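Local coordinates for probable ribosomal RNA small subunit methyltransferase from Thermus thermophilus, a protein that probably transfers a methyl group from S-adenosylmethionine to the N2 atom of a guanosine in 16S ribosomal RNA, in two crystal structures: PDB 3DMF (chain A, 1.58 Å), residues Asp263-Val268 and Ala284-Val289; PDB 2ZWV (chain B, 2.00 Å), residues Asp263-Val268 and Ala284-Val289. Both blocks share one frame: the second was fitted to the first on N, CA, C and O of the twelve residues, RMSD 0.10 Å. Numbering follows each deposited sequence.

Structure 1 (3DMF). With SAM (S-adenosylmethionine), chain C.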
# COMPACT_ATOMS: atom_id res chain seq x y z
N ASP A 263 2.52 -4.21 -2.75
CA ASP A 263 3.43 -3.14 -2.35
C ASP A 263 3.36 -2.80 -0.86
O ASP A 263 4.33 -2.27 -0.33
CB ASP A 263 3.15 -1.89 -3.17
CG ASP A 263 4.17 -0.79 -2.92
OD1 ASP A 263 5.36 -1.00 -3.24
OD2 ASP A 263 3.77 0.31 -2.44
N ASP A 264 2.22 -3.10 -0.22
CA ASP A 264 1.97 -2.71 1.18
C ASP A 264 2.33 -3.86 2.14
O ASP A 264 1.70 -4.94 2.11
CB ASP A 264 0.49 -2.31 1.36
CG ASP A 264 0.10 -2.20 2.83
OD1 ASP A 264 0.86 -1.61 3.59
OD2 ASP A 264 -1.00 -2.68 3.22
N LEU A 265 3.30 -3.61 3.03
CA LEU A 265 3.71 -4.62 4.01
C LEU A 265 2.55 -5.17 4.85
O LEU A 265 2.50 -6.36 5.13
CB LEU A 265 4.78 -4.04 4.94
CG LEU A 265 5.35 -4.99 6.01
CD1 LEU A 265 6.00 -6.21 5.35
CD2 LEU A 265 6.33 -4.22 6.88
N ALA A 266 1.63 -4.29 5.26
CA ALA A 266 0.53 -4.76 6.12
C ALA A 266 -0.30 -5.80 5.36
O ALA A 266 -0.72 -6.83 5.92
CB ALA A 266 -0.32 -3.58 6.57
N SER A 267 -0.51 -5.54 4.07
CA SER A 267 -1.24 -6.46 3.20
C SER A 267 -0.50 -7.77 2.96
O SER A 267 -1.10 -8.85 2.99
CB SER A 267 -1.62 -5.76 1.89
OG SER A 267 -2.54 -4.71 2.17
N VAL A 268 0.82 -7.69 2.76
CA VAL A 268 1.64 -8.91 2.62
C VAL A 268 1.50 -9.80 3.87
O VAL A 268 1.28 -11.00 3.79
CB VAL A 268 3.13 -8.55 2.40
CG1 VAL A 268 4.01 -9.83 2.53
CG2 VAL A 268 3.32 -7.83 1.06
N ALA A 284 3.92 -15.04 -1.11
CA ALA A 284 3.36 -13.74 -0.78
C ALA A 284 4.50 -12.73 -0.75
O ALA A 284 5.22 -12.63 0.27
CB ALA A 284 2.65 -13.81 0.56
N LEU A 285 4.68 -12.01 -1.86
CA LEU A 285 5.85 -11.14 -2.03
C LEU A 285 5.54 -9.69 -1.77
O LEU A 285 4.54 -9.17 -2.26
CB LEU A 285 6.43 -11.28 -3.42
CG LEU A 285 6.80 -12.73 -3.81
CD1 LEU A 285 7.48 -12.71 -5.18
CD2 LEU A 285 7.67 -13.43 -2.75
N HIS A 286 6.42 -9.05 -1.01
CA HIS A 286 6.37 -7.62 -0.81
C HIS A 286 7.15 -7.03 -1.97
O HIS A 286 8.37 -7.15 -2.05
CB HIS A 286 7.04 -7.28 0.53
CG HIS A 286 6.83 -5.86 0.95
ND1 HIS A 286 7.66 -5.21 1.83
CD2 HIS A 286 5.87 -4.97 0.60
CE1 HIS A 286 7.23 -3.97 2.00
NE2 HIS A 286 6.14 -3.81 1.27
N SER A 287 6.44 -6.35 -2.87
CA SER A 287 7.00 -6.01 -4.18
C SER A 287 6.28 -4.80 -4.77
O SER A 287 5.08 -4.68 -4.65
CB SER A 287 6.80 -7.20 -5.12
OG SER A 287 7.41 -6.99 -6.40
N ASP A 288 7.05 -3.91 -5.39
CA ASP A 288 6.48 -2.80 -6.17
C ASP A 288 6.23 -3.38 -7.56
O ASP A 288 7.16 -3.57 -8.35
CB ASP A 288 7.48 -1.66 -6.27
CG ASP A 288 6.97 -0.50 -7.10
OD1 ASP A 288 5.73 -0.45 -7.38
OD2 ASP A 288 7.79 0.37 -7.41
N VAL A 289 4.96 -3.68 -7.83
CA VAL A 289 4.54 -4.44 -9.03
C VAL A 289 5.41 -5.72 -9.12
O VAL A 289 5.41 -6.51 -8.16
CB VAL A 289 4.52 -3.56 -10.31
CG1 VAL A 289 3.71 -4.26 -11.41
CG2 VAL A 289 3.88 -2.18 -10.02
N SAM C . -6.31 -8.52 -4.90
CA SAM C . -6.94 -7.98 -3.65
C SAM C . -8.45 -8.15 -3.73
O SAM C . -8.95 -8.41 -4.82
OXT SAM C . -9.13 -8.02 -2.72
CB SAM C . -6.65 -6.50 -3.43
CG SAM C . -7.11 -5.57 -4.57
SD SAM C . -6.88 -3.80 -4.21
CE SAM C . -8.10 -3.06 -5.34
C5' SAM C . -5.36 -3.38 -5.10
C4' SAM C . -4.09 -3.81 -4.36
O4' SAM C . -3.00 -3.28 -5.11
C3' SAM C . -3.98 -3.32 -2.90
O3' SAM C . -3.77 -4.42 -2.05
C2' SAM C . -2.77 -2.39 -2.98
O2' SAM C . -2.03 -2.21 -1.77
C1' SAM C . -2.00 -3.01 -4.14
N9 SAM C . -0.99 -2.11 -4.71
C8 SAM C . -0.99 -0.73 -4.79
N7 SAM C . 0.16 -0.34 -5.41
C5 SAM C . 0.89 -1.44 -5.69
C6 SAM C . 2.14 -1.64 -6.28
N6 SAM C . 2.94 -0.64 -6.67
N1 SAM C . 2.57 -2.94 -6.43
C2 SAM C . 1.85 -4.02 -6.00
N3 SAM C . 0.62 -3.85 -5.38
C4 SAM C . 0.17 -2.56 -5.26

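Structure 2 (2ZWV). With SAH (S-adenosyl-L-homocysteine), chain D.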
# COMPACT_ATOMS: atom_id res chain seq x y z
N ASP B 263 2.59 -4.23 -2.68
CA ASP B 263 3.48 -3.16 -2.24
C ASP B 263 3.35 -2.80 -0.77
O ASP B 263 4.30 -2.32 -0.15
CB ASP B 263 3.24 -1.91 -3.09
CG ASP B 263 4.31 -0.85 -2.89
OD1 ASP B 263 5.49 -1.13 -3.19
OD2 ASP B 263 3.97 0.27 -2.44
N ASP B 264 2.16 -3.03 -0.21
CA ASP B 264 1.90 -2.72 1.20
C ASP B 264 2.29 -3.85 2.14
O ASP B 264 1.78 -4.96 2.05
CB ASP B 264 0.41 -2.39 1.38
CG ASP B 264 0.08 -2.02 2.82
OD1 ASP B 264 0.69 -1.07 3.35
OD2 ASP B 264 -0.80 -2.69 3.41
N LEU B 265 3.20 -3.55 3.07
CA LEU B 265 3.67 -4.55 4.02
C LEU B 265 2.54 -5.17 4.85
O LEU B 265 2.48 -6.38 5.02
CB LEU B 265 4.71 -3.93 4.96
CG LEU B 265 5.39 -4.89 5.94
CD1 LEU B 265 6.04 -6.04 5.16
CD2 LEU B 265 6.44 -4.14 6.74
N ALA B 266 1.65 -4.33 5.37
CA ALA B 266 0.54 -4.81 6.18
C ALA B 266 -0.28 -5.83 5.39
O ALA B 266 -0.69 -6.87 5.92
CB ALA B 266 -0.35 -3.65 6.61
N SER B 267 -0.52 -5.53 4.12
CA SER B 267 -1.28 -6.42 3.26
C SER B 267 -0.52 -7.72 3.01
O SER B 267 -1.13 -8.79 2.93
CB SER B 267 -1.58 -5.73 1.92
OG SER B 267 -2.42 -4.61 2.12
N VAL B 268 0.80 -7.63 2.88
CA VAL B 268 1.63 -8.81 2.66
C VAL B 268 1.52 -9.78 3.84
O VAL B 268 1.33 -10.98 3.65
CB VAL B 268 3.11 -8.43 2.46
CG1 VAL B 268 3.97 -9.68 2.41
CG2 VAL B 268 3.27 -7.64 1.17
N ALA B 284 3.84 -14.95 -1.15
CA ALA B 284 3.33 -13.64 -0.78
C ALA B 284 4.54 -12.71 -0.78
O ALA B 284 5.25 -12.59 0.21
CB ALA B 284 2.71 -13.69 0.61
N LEU B 285 4.75 -12.04 -1.91
CA LEU B 285 5.89 -11.14 -2.05
C LEU B 285 5.60 -9.67 -1.81
O LEU B 285 4.62 -9.12 -2.30
CB LEU B 285 6.49 -11.29 -3.46
CG LEU B 285 6.87 -12.68 -3.94
CD1 LEU B 285 7.37 -12.59 -5.37
CD2 LEU B 285 7.94 -13.26 -3.03
N HIS B 286 6.47 -9.04 -1.03
CA HIS B 286 6.36 -7.61 -0.76
C HIS B 286 7.09 -7.03 -1.96
O HIS B 286 8.32 -7.07 -2.01
CB HIS B 286 7.08 -7.24 0.54
CG HIS B 286 6.90 -5.81 0.94
ND1 HIS B 286 7.75 -5.16 1.81
CD2 HIS B 286 5.93 -4.91 0.62
CE1 HIS B 286 7.32 -3.93 2.01
NE2 HIS B 286 6.22 -3.75 1.30
N SER B 287 6.35 -6.51 -2.93
CA SER B 287 6.98 -6.00 -4.14
C SER B 287 6.25 -4.85 -4.81
O SER B 287 5.02 -4.74 -4.74
CB SER B 287 7.15 -7.15 -5.15
OG SER B 287 7.53 -6.67 -6.43
N ASP B 288 7.03 -3.98 -5.45
CA ASP B 288 6.50 -2.84 -6.18
C ASP B 288 6.24 -3.40 -7.57
O ASP B 288 7.13 -3.44 -8.42
CB ASP B 288 7.53 -1.71 -6.23
CG ASP B 288 7.06 -0.52 -7.05
OD1 ASP B 288 5.84 -0.38 -7.25
OD2 ASP B 288 7.92 0.27 -7.49
N VAL B 289 5.01 -3.86 -7.79
CA VAL B 289 4.62 -4.48 -9.04
C VAL B 289 5.47 -5.74 -9.19
O VAL B 289 5.45 -6.60 -8.30
CB VAL B 289 4.84 -3.54 -10.24
CG1 VAL B 289 4.21 -4.14 -11.50
CG2 VAL B 289 4.23 -2.18 -9.95
N SAH D . -6.28 -8.18 -5.17
CA SAH D . -6.89 -7.74 -3.91
CB SAH D . -6.64 -6.24 -3.70
CG SAH D . -7.23 -5.31 -4.55
SD SAH D . -6.95 -3.60 -4.31
C SAH D . -8.40 -8.00 -3.96
O SAH D . -9.04 -7.85 -2.89
OXT SAH D . -8.88 -8.34 -5.06
C5' SAH D . -5.36 -3.36 -5.17
C4' SAH D . -4.16 -3.97 -4.43
O4' SAH D . -2.97 -3.58 -5.13
C3' SAH D . -4.06 -3.38 -3.03
O3' SAH D . -3.59 -4.38 -2.11
C2' SAH D . -2.98 -2.31 -3.21
O2' SAH D . -2.32 -2.08 -1.97
C1' SAH D . -2.06 -3.11 -4.13
N9 SAH D . -1.00 -2.25 -4.72
C8 SAH D . -1.04 -0.92 -4.82
N7 SAH D . 0.08 -0.48 -5.39
C5 SAH D . 0.84 -1.54 -5.65
C6 SAH D . 2.10 -1.71 -6.23
N6 SAH D . 2.81 -0.66 -6.63
N1 SAH D . 2.58 -2.95 -6.35
C2 SAH D . 1.89 -4.00 -5.94
N3 SAH D . 0.70 -3.88 -5.38
C4 SAH D . 0.15 -2.66 -5.23

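Structure 1 (3DMF)
H286 and D263 meet where strand 257-262 gives way to helix 265-277, beside the edge strand 283-286; these elements form one beta-alpha-beta unit of the Rossmann-like methyltransferase domain. H286 NE2 gives D263 O, at the ring edge, a weak bond of 2.9 Å, bent to 130° at the hydrogen; T74 O is its stronger partner. With H286 CG anti to its own backbone N (chi1 -170°), the imidazole reaches the helix start. As N-cap, D264 has a short acid that turns back to the first-turn amides, which lack partners within the helix: OD2 accepts from S267 N at 3.0 Å and from S267 OG. S287 OG bonds V289 O at 2.7 Å. Two carboxylates lie side by side, D263 OD1 4.2 Å from D288 OD1; S75 and A77 satisfy the first, Y8 and K24 the second. In the apolar packing, L265 lies over one imidazole face, CB 3.8 Å from H286 CE1, while the CG2 methyl of V268 sits 3.6 Å from H286 CA. D288 OD1 accepts from SAM N6 at 2.9 Å and V289 N donates to N1; D263 CB packs 3.3 Å from C6.

Structure 2 (2ZWV)
D263 O, at the edge of the H286 ring, takes a weak bond from H286 NE2 at 2.8 Å, bent to 128° at the hydrogen; T74 O is the stronger partner of that nitrogen. Because H286 CG stands anti to its own backbone N (chi1 -175°), the imidazole extends to the beginning of the helix. As N-cap, D264 has a short acid that turns back to the first-turn amides, which lack partners within the helix: OD2 accepts from S267 N at 2.9 Å and from S267 OG, and R113 pairs with its charge. S287 OG bonds V289 O at 2.8 Å. The acids D263 and D288 run side by side, with OD1 of D263 4.1 Å from OD1 of D288, S75 and A77 serving one and Y8 and K24 the other. In the apolar packing, L265 lies over one imidazole face, CB 3.9 Å from H286 CE1, and the CG2 methyl of V268 is 3.6 Å from H286 CA. D288 OD1 accepts from SAH N6 at 3.1 Å and V289 N donates to N1, so a donor and an acceptor of the adenine are both met; D263 CB lies 3.3 Å from C6.

What differs
The bonds to the adenine are kept although SAM(A) is bound in one structure and SAH(B) in the other. D288(A) OD1 accepts from N6 of SAM(A) and D288(B) OD1 from N6 of SAH(B), while V289(A) N and V289(B) N each donate to N1. An acid for the amino group and a backbone amide for the ring nitrogen meet the same adenine in either compound, which is consistent with a site that would hold methyl donor and demethylated product alike by this base. The bonds of the protein itself also persist: S267(A) N and OG meet D264(A) OD2 as S267(B) N and OG meet D264(B) OD2, and S287(A) OG to V289(A) O recurs as S287(B) OG to V289(B) O.

The packing answers with no movement beyond the error. The CA atoms coincide, and the side chains of D263(A), L265(A), V268(A), H286(A) and D288(A) keep their places in D263(B), L265(B), V268(B), H286(B) and D288(B).

The chemical difference is confined to the sulfur, far from both segments, so no contact of D263(A), S287(A), D288(A) or V289(A) depends on it directly. SAM(A) carries the methyl CE and is a sulfonium, formally positive; SAH(B) has a neutral thioether and lacks that carbon.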